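Local coordinates for USG-1 protein homolog (Pseudomonas aeruginosa, PDB 2HJS) that probably acts as an NAD(P)-dependent oxidoreductase on aldehyde groups, as a dimeric relative of aspartate-semialdehyde dehydrogenase, though its own function is not established, at residues C139-P144 with V309-V314; I273-E278 with G297-G302. All coordinates share one frame; numbering follows the deposited sequence. Where two conformers were deposited one is given.

How the interactions relate
The two contacts illustrate how one sheet can be finished differently on its face and at its edge. Interaction 1 is core: helix 133-145 lies on the face of strand 308-315, and every touching group is aliphatic and buried. Interaction 2 is partly buried and lies at the edge strand of the sheet, where direct pairing with strand 294-301 gives out after Val276 and two waters bridge the backbones. The contacts are coupled: strands 294-301 and 308-315 are antiparallel neighbours, joined by probable hydrogen bonds from Trp312 N to Gly297 O (2.8 Å) and from Asn310 N to Arg300 O (2.9 Å). Both reach the second subunit, through Asn310 and Trp312 and through Arg298 and Arg300 respectively.

Interaction 1: residues C139-P144 with V309-V314; sequences CEVLAP and VNLWIV
Val141 points from helix 133-145 toward strand 308-315 and meets Leu311 and Ile313, two residues on the same face of that strand. The approach is tip to tip in both cases, but the valine's two methyls divide the contact unevenly. CG1, anti to the backbone N (chi1 170°), meets Leu311 CD1 at 3.8 Å and also lies near Ile313 CD1. CG2, beside that nitrogen, turns to Ile313 alone, lying 3.9 Å from Ile313 CD1 and 4.1 Å from Ile313 CG2. The CD1 methyl of Ile313 also comes within 3.9 Å of Val141 CB, so the isoleucine meets the valine at its branch point as well as at its methyls. The outer bond of Ile313 is anti (chi2 170°), which carries CD1 forward to the helix while CG2 stays closer to the strand. Leu142 contributes from the flank: its CD1 reaches Leu311 CD1 at 4.0 Å, the two leucines meeting at a slant, and the same Leu311 methyl is thereby shared by two successive helix residues. With no hydrogen bond across it, the contact rests on apolar packing of four buried side chains. The axes of segments 139-144 and 309-314 approach to 10.4 Å, at 139° between their directions. Val296 of strand 294-301 and Leu267 of helix 260-269 also pack on Val141, while Val250 of strand 246-254 touches Ile313. The helix thus lies, together with helix 260-269, on one face of the mixed sheet; strand 308-315 runs between strands 246-254 and 294-301, and Asn310 and Trp312 on its other face touch the second subunit.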
ATOM      1  N   CYS A 139      -2.585  12.304  12.179  1.00 48.73           N
ATOM      2  CA  CYS A 139      -2.591  13.646  12.787  1.00 49.40           C
ATOM      3  C   CYS A 139      -1.598  13.766  13.910  1.00 48.71           C
ATOM      4  O   CYS A 139      -1.008  14.826  14.101  1.00 49.07           O
ATOM      5  CB  CYS A 139      -3.995  14.050  13.267  1.00 48.69           C
ATOM      6  SG  CYS A 139      -5.112  14.367  11.885  1.00 55.48           S
ATOM      7  N   GLU A 140      -1.407  12.677  14.637  1.00 47.88           N
ATOM      8  CA  GLU A 140      -0.442  12.662  15.707  1.00 49.19           C
ATOM      9  C   GLU A 140       0.960  12.954  15.185  1.00 48.66           C
ATOM     10  O   GLU A 140       1.745  13.600  15.863  1.00 48.70           O
ATOM     11  CB  GLU A 140      -0.455  11.299  16.419  1.00 48.84           C
ATOM     12  CG  GLU A 140       0.738  11.066  17.325  1.00 50.28           C
ATOM     13  CD  GLU A 140       0.742   9.668  17.928  1.00 51.26           C
ATOM     14  OE1 GLU A 140       0.133   8.759  17.305  1.00 52.15           O
ATOM     15  OE2 GLU A 140       1.352   9.479  19.019  1.00 49.49           O
ATOM     16  N   VAL A 141       1.269  12.454  13.991  1.00 48.81           N
ATOM     17  CA  VAL A 141       2.585  12.624  13.398  1.00 48.86           C
ATOM     18  C   VAL A 141       2.703  13.991  12.719  1.00 49.69           C
ATOM     19  O   VAL A 141       3.724  14.652  12.838  1.00 50.18           O
ATOM     20  CB  VAL A 141       2.882  11.480  12.392  1.00 48.91           C
ATOM     21  CG1 VAL A 141       4.158  11.781  11.564  1.00 47.38           C
ATOM     22  CG2 VAL A 141       2.995  10.151  13.148  1.00 47.71           C
ATOM     23  N   LEU A 142       1.654  14.416  12.030  1.00 49.75           N
ATOM     24  CA  LEU A 142       1.663  15.700  11.321  1.00 51.34           C
ATOM     25  C   LEU A 142       1.626  16.935  12.215  1.00 51.63           C
ATOM     26  O   LEU A 142       2.281  17.935  11.909  1.00 51.95           O
ATOM     27  CB  LEU A 142       0.472  15.783  10.389  1.00 51.20           C
ATOM     28  CG  LEU A 142       0.702  15.432   8.931  1.00 56.11           C
ATOM     29  CD1 LEU A 142       1.682  14.286   8.730  1.00 57.77           C
ATOM     30  CD2 LEU A 142      -0.660  15.115   8.335  1.00 59.34           C
ATOM     31  N   ALA A 143       0.840  16.882  13.293  1.00 51.54           N
ATOM     32  CA  ALA A 143       0.685  18.050  14.166  1.00 52.51           C
ATOM     33  C   ALA A 143       2.032  18.711  14.543  1.00 53.20           C
ATOM     34  O   ALA A 143       2.214  19.907  14.298  1.00 53.62           O
ATOM     35  CB  ALA A 143      -0.144  17.722  15.413  1.00 51.05           C
ATOM     36  N   PRO A 144       2.972  17.950  15.140  1.00 53.70           N
ATOM     37  CA  PRO A 144       4.246  18.617  15.514  1.00 53.82           C
ATOM     38  C   PRO A 144       5.081  19.099  14.313  1.00 53.69           C
ATOM     39  O   PRO A 144       5.841  20.036  14.437  1.00 53.63           O
ATOM     40  CB  PRO A 144       5.000  17.551  16.319  1.00 53.44           C
ATOM     41  CG  PRO A 144       4.295  16.270  16.084  1.00 53.96           C
ATOM     42  CD  PRO A 144       2.934  16.529  15.537  1.00 53.87           C
ATOM     43  N   VAL A 309       8.349  15.699   1.129  1.00 48.13           N
ATOM     44  CA  VAL A 309       8.889  14.823   2.163  1.00 47.87           C
ATOM     45  C   VAL A 309       7.941  13.653   2.289  1.00 48.06           C
ATOM     46  O   VAL A 309       6.724  13.841   2.295  1.00 48.64           O
ATOM     47  CB  VAL A 309       9.153  15.555   3.546  1.00 47.81           C
ATOM     48  CG1 VAL A 309       7.886  16.221   4.105  1.00 46.04           C
ATOM     49  CG2 VAL A 309       9.746  14.588   4.609  1.00 47.21           C
ATOM     50  N   ASN A 310       8.509  12.455   2.358  1.00 47.90           N
ATOM     51  CA  ASN A 310       7.755  11.229   2.586  1.00 47.69           C
ATOM     52  C   ASN A 310       7.924  10.778   4.007  1.00 48.45           C
ATOM     53  O   ASN A 310       8.974  11.007   4.583  1.00 47.13           O
ATOM     54  CB  ASN A 310       8.290  10.115   1.705  1.00 47.81           C
ATOM     55  CG  ASN A 310       7.979  10.336   0.258  1.00 48.14           C
ATOM     56  OD1 ASN A 310       8.766  10.946  -0.473  1.00 50.31           O
ATOM     57  ND2 ASN A 310       6.796   9.901  -0.162  1.00 49.27           N
ATOM     58  N   LEU A 311       6.885  10.141   4.555  1.00 48.67           N
ATOM     59  CA  LEU A 311       6.945   9.520   5.870  1.00 50.13           C
ATOM     60  C   LEU A 311       6.295   8.148   5.738  1.00 49.43           C
ATOM     61  O   LEU A 311       5.369   7.988   4.965  1.00 48.76           O
ATOM     62  CB  LEU A 311       6.103  10.304   6.903  1.00 50.18           C
ATOM     63  CG  LEU A 311       6.229  11.819   7.055  1.00 52.76           C
ATOM     64  CD1 LEU A 311       5.072  12.267   7.909  1.00 55.76           C
ATOM     65  CD2 LEU A 311       7.523  12.149   7.765  1.00 54.35           C
ATOM     66  N   TRP A 312       6.746   7.195   6.551  1.00 48.91           N
ATOM     67  CA  TRP A 312       6.090   5.898   6.686  1.00 48.29           C
ATOM     68  C   TRP A 312       5.731   5.753   8.151  1.00 48.09           C
ATOM     69  O   TRP A 312       6.559   5.976   9.011  1.00 47.92           O
ATOM     70  CB  TRP A 312       7.034   4.795   6.223  1.00 47.38           C
ATOM     71  CG  TRP A 312       6.699   3.368   6.651  1.00 47.83           C
ATOM     72  CD1 TRP A 312       7.221   2.686   7.739  1.00 46.55           C
ATOM     73  CD2 TRP A 312       5.827   2.437   5.978  1.00 45.58           C
ATOM     74  NE1 TRP A 312       6.713   1.404   7.768  1.00 45.85           N
ATOM     75  CE2 TRP A 312       5.858   1.229   6.710  1.00 45.50           C
ATOM     76  CE3 TRP A 312       5.013   2.514   4.836  1.00 47.05           C
ATOM     77  CZ2 TRP A 312       5.138   0.089   6.315  1.00 45.76           C
ATOM     78  CZ3 TRP A 312       4.283   1.384   4.453  1.00 46.20           C
ATOM     79  CH2 TRP A 312       4.365   0.183   5.195  1.00 46.06           C
ATOM     80  N   ILE A 313       4.469   5.440   8.429  1.00 48.37           N
ATOM     81  CA  ILE A 313       3.957   5.438   9.795  1.00 47.96           C
ATOM     82  C   ILE A 313       3.362   4.063  10.094  1.00 48.30           C
ATOM     83  O   ILE A 313       2.608   3.523   9.287  1.00 47.38           O
ATOM     84  CB  ILE A 313       2.854   6.519   9.973  1.00 48.03           C
ATOM     85  CG1 ILE A 313       3.367   7.906   9.552  1.00 48.23           C
ATOM     86  CG2 ILE A 313       2.315   6.499  11.427  1.00 47.54           C
ATOM     87  CD1 ILE A 313       2.263   8.974   9.469  1.00 46.73           C
ATOM     88  N   VAL A 314       3.726   3.467  11.224  1.00 48.17           N
ATOM     89  CA  VAL A 314       3.042   2.241  11.628  1.00 48.42           C
ATOM     90  C   VAL A 314       2.592   2.370  13.060  1.00 48.14           C
ATOM     91  O   VAL A 314       3.303   2.915  13.907  1.00 48.43           O
ATOM     92  CB  VAL A 314       3.858   0.905  11.372  1.00 48.87           C
ATOM     93  CG1 VAL A 314       4.125   0.662   9.821  1.00 48.18           C
ATOM     94  CG2 VAL A 314       5.129   0.826  12.182  1.00 48.50           C
TER

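Interaction 2: residues I273-E278 with G297-G302; sequences IEWVGE and GRVRAG
Val299 CG2 lies at the pyrrole edge of Trp275, near its plane, 4.0 Å from Trp275 NE1 and 4.3 Å from Trp275 CD1, the two side chains crossing at about a right angle. The tight part involves the backbone, where Gly297 CA makes a CA-H...O contact of 3.5 Å with Val276 O. Within 273-278, Gly277 N folds back over the indole centre. At the edge of the sheet within this chain, the contact joins the two strands of a beta-alpha-beta unit (strand 273-275, helix 284-288, strand 294-301). Past Val276 the segments diverge and water enters. Water 1 accepts from Trp275 NE1 at 2.8 Å and from Val299 N at 3.0 Å. It donates to Val276 O at 2.8 Å. With CG opposite the backbone nitrogen (chi1 172°) and chi2 at 67°, the indole N-H meets this water. Water 2 accepts from Arg298 N at 2.8 Å and donates a longer bond to the same carbonyl. Arg298 leaves its backbone on the side away from 273-278, and its guanidinium forms a salt bridge with Glu215 of the second subunit. The chemistry implies a seam completed by solvent: one carbonyl receives both waters, which satisfy two strand amides and the indole.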
ATOM      1  N   ILE A 273       5.791   9.130  19.792  1.00 50.79           N
ATOM      2  CA  ILE A 273       6.288   8.850  18.446  1.00 51.50           C
ATOM      3  C   ILE A 273       7.684   8.260  18.582  1.00 51.62           C
ATOM      4  O   ILE A 273       8.513   8.779  19.336  1.00 50.99           O
ATOM      5  CB  ILE A 273       6.344  10.117  17.558  1.00 51.23           C
ATOM      6  CG1 ILE A 273       4.942  10.592  17.180  1.00 52.03           C
ATOM      7  CG2 ILE A 273       7.108   9.842  16.280  1.00 50.77           C
ATOM      8  CD1 ILE A 273       4.915  11.989  16.515  1.00 52.48           C
ATOM      9  N   GLU A 274       7.939   7.165  17.874  0.50 51.65           N
ATOM     10  CA  GLU A 274       9.287   6.615  17.808  0.50 51.85           C
ATOM     11  C   GLU A 274       9.845   6.785  16.395  0.50 51.53           C
ATOM     12  O   GLU A 274       9.318   6.222  15.430  0.50 51.68           O
ATOM     13  CB  GLU A 274       9.307   5.151  18.262  0.50 52.02           C
ATOM     14  CG  GLU A 274      10.711   4.541  18.393  0.50 53.56           C
ATOM     15  CD  GLU A 274      11.652   5.323  19.318  0.50 55.17           C
ATOM     16  OE1 GLU A 274      12.786   5.616  18.885  0.50 57.39           O
ATOM     17  OE2 GLU A 274      11.274   5.634  20.469  0.50 55.04           O
ATOM     18  N   TRP A 275      10.887   7.600  16.272  1.00 51.38           N
ATOM     19  CA  TRP A 275      11.495   7.856  14.981  1.00 50.68           C
ATOM     20  C   TRP A 275      12.510   6.764  14.675  1.00 50.37           C
ATOM     21  O   TRP A 275      13.330   6.442  15.509  1.00 49.47           O
ATOM     22  CB  TRP A 275      12.179   9.227  14.912  1.00 50.50           C
ATOM     23  CG  TRP A 275      12.982   9.372  13.607  1.00 50.11           C
ATOM     24  CD1 TRP A 275      12.470   9.438  12.328  1.00 49.74           C
ATOM     25  CD2 TRP A 275      14.411   9.401  13.469  1.00 49.97           C
ATOM     26  NE1 TRP A 275      13.499   9.539  11.415  1.00 51.00           N
ATOM     27  CE2 TRP A 275      14.696   9.510  12.082  1.00 49.47           C
ATOM     28  CE3 TRP A 275      15.479   9.362  14.380  1.00 48.59           C
ATOM     29  CZ2 TRP A 275      15.999   9.577  11.586  1.00 49.66           C
ATOM     30  CZ3 TRP A 275      16.779   9.423  13.883  1.00 50.35           C
ATOM     31  CH2 TRP A 275      17.026   9.539  12.494  1.00 48.87           C
ATOM     32  N   VAL A 276      12.437   6.202  13.474  1.00 49.95           N
ATOM     33  CA  VAL A 276      13.390   5.185  13.033  1.00 50.05           C
ATOM     34  C   VAL A 276      14.136   5.729  11.817  1.00 50.62           C
ATOM     35  O   VAL A 276      13.524   6.205  10.853  1.00 50.59           O
ATOM     36  CB  VAL A 276      12.687   3.828  12.692  1.00 50.35           C
ATOM     37  CG1 VAL A 276      13.724   2.754  12.280  1.00 48.63           C
ATOM     38  CG2 VAL A 276      11.834   3.351  13.864  1.00 47.76           C
ATOM     39  N   GLY A 277      15.459   5.689  11.876  1.00 51.10           N
ATOM     40  CA  GLY A 277      16.287   6.173  10.769  1.00 51.88           C
ATOM     41  C   GLY A 277      17.357   5.164  10.399  1.00 52.29           C
ATOM     42  O   GLY A 277      17.146   3.964  10.555  1.00 52.56           O
ATOM     43  N   GLU A 278      18.461   5.697   9.875  0.50 52.44           N
ATOM     44  CA  GLU A 278      19.657   4.950   9.464  0.50 52.81           C
ATOM     45  C   GLU A 278      19.341   3.793   8.520  0.50 52.63           C
ATOM     46  O   GLU A 278      19.900   2.700   8.621  0.50 52.70           O
ATOM     47  CB  GLU A 278      20.480   4.524  10.684  0.50 52.92           C
ATOM     48  CG  GLU A 278      20.996   5.720  11.512  0.50 53.33           C
ATOM     49  CD  GLU A 278      21.926   6.651  10.718  0.50 54.33           C
ATOM     50  OE1 GLU A 278      22.490   6.216   9.687  0.50 53.66           O
ATOM     51  OE2 GLU A 278      22.108   7.816  11.137  0.50 53.97           O
ATOM     52  N   GLY A 297       9.176   6.198  10.022  1.00 48.74           N
ATOM     53  CA  GLY A 297      10.434   6.061   9.308  1.00 48.53           C
ATOM     54  C   GLY A 297      10.409   6.525   7.859  1.00 49.13           C
ATOM     55  O   GLY A 297       9.419   7.111   7.392  1.00 49.06           O
ATOM     56  N   ARG A 298      11.521   6.265   7.163  1.00 48.40           N
ATOM     57  CA  ARG A 298      11.720   6.543   5.743  1.00 47.79           C
ATOM     58  C   ARG A 298      11.548   8.018   5.429  1.00 47.50           C
ATOM     59  O   ARG A 298      11.042   8.371   4.369  1.00 47.62           O
ATOM     60  CB  ARG A 298      10.822   5.663   4.837  1.00 47.78           C
ATOM     61  CG  ARG A 298      11.052   4.157   4.945  1.00 46.69           C
ATOM     62  CD  ARG A 298      10.800   3.479   3.615  1.00 47.69           C
ATOM     63  NE  ARG A 298      11.682   4.014   2.576  1.00 45.15           N
ATOM     64  CZ  ARG A 298      11.474   3.947   1.270  1.00 46.74           C
ATOM     65  NH1 ARG A 298      10.407   3.315   0.791  1.00 46.03           N
ATOM     66  NH2 ARG A 298      12.369   4.495   0.432  1.00 45.07           N
ATOM     67  N   VAL A 299      11.947   8.875   6.369  1.00 47.31           N
ATOM     68  CA  VAL A 299      11.872  10.320   6.163  1.00 46.33           C
ATOM     69  C   VAL A 299      12.883  10.680   5.092  1.00 46.26           C
ATOM     70  O   VAL A 299      14.066  10.460   5.271  1.00 46.56           O
ATOM     71  CB  VAL A 299      12.154  11.112   7.467  1.00 46.53           C
ATOM     72  CG1 VAL A 299      12.259  12.648   7.174  1.00 44.67           C
ATOM     73  CG2 VAL A 299      11.085  10.825   8.509  1.00 44.59           C
ATOM     74  N   ARG A 300      12.409  11.206   3.974  1.00 46.19           N
ATOM     75  CA  ARG A 300      13.282  11.538   2.840  1.00 46.68           C
ATOM     76  C   ARG A 300      12.604  12.586   1.958  1.00 46.75           C
ATOM     77  O   ARG A 300      11.387  12.776   2.048  1.00 46.63           O
ATOM     78  CB  ARG A 300      13.569  10.277   2.004  1.00 47.02           C
ATOM     79  CG  ARG A 300      12.293   9.667   1.404  1.00 45.44           C
ATOM     80  CD  ARG A 300      12.513   8.241   0.936  1.00 47.55           C
ATOM     81  NE  ARG A 300      11.430   7.745   0.075  1.00 47.23           N
ATOM     82  CZ  ARG A 300      10.254   7.279   0.520  1.00 49.28           C
ATOM     83  NH1 ARG A 300       9.960   7.262   1.820  1.00 50.73           N
ATOM     84  NH2 ARG A 300       9.351   6.836  -0.343  1.00 49.81           N
ATOM     85  N   ALA A 301      13.385  13.244   1.108  1.00 46.70           N
ATOM     86  CA  ALA A 301      12.829  14.143   0.125  1.00 47.34           C
ATOM     87  C   ALA A 301      12.478  13.385  -1.164  1.00 48.65           C
ATOM     88  O   ALA A 301      12.855  12.214  -1.330  1.00 48.51           O
ATOM     89  CB  ALA A 301      13.808  15.259  -0.181  1.00 46.76           C
ATOM     90  N   GLY A 302      11.753  14.059  -2.061  1.00 48.69           N
ATOM     91  CA  GLY A 302      11.502  13.554  -3.406  1.00 49.27           C
ATOM     92  C   GLY A 302      12.832  13.394  -4.115  1.00 50.20           C
ATOM     93  O   GLY A 302      13.816  14.085  -3.785  1.00 50.02           O
TER
HETATM   94  O   HOH W   1      13.487   8.207   8.908  1.00 38.96           O
HETATM   95  O   HOH W   2      13.846   4.913   7.864  1.00 54.81           O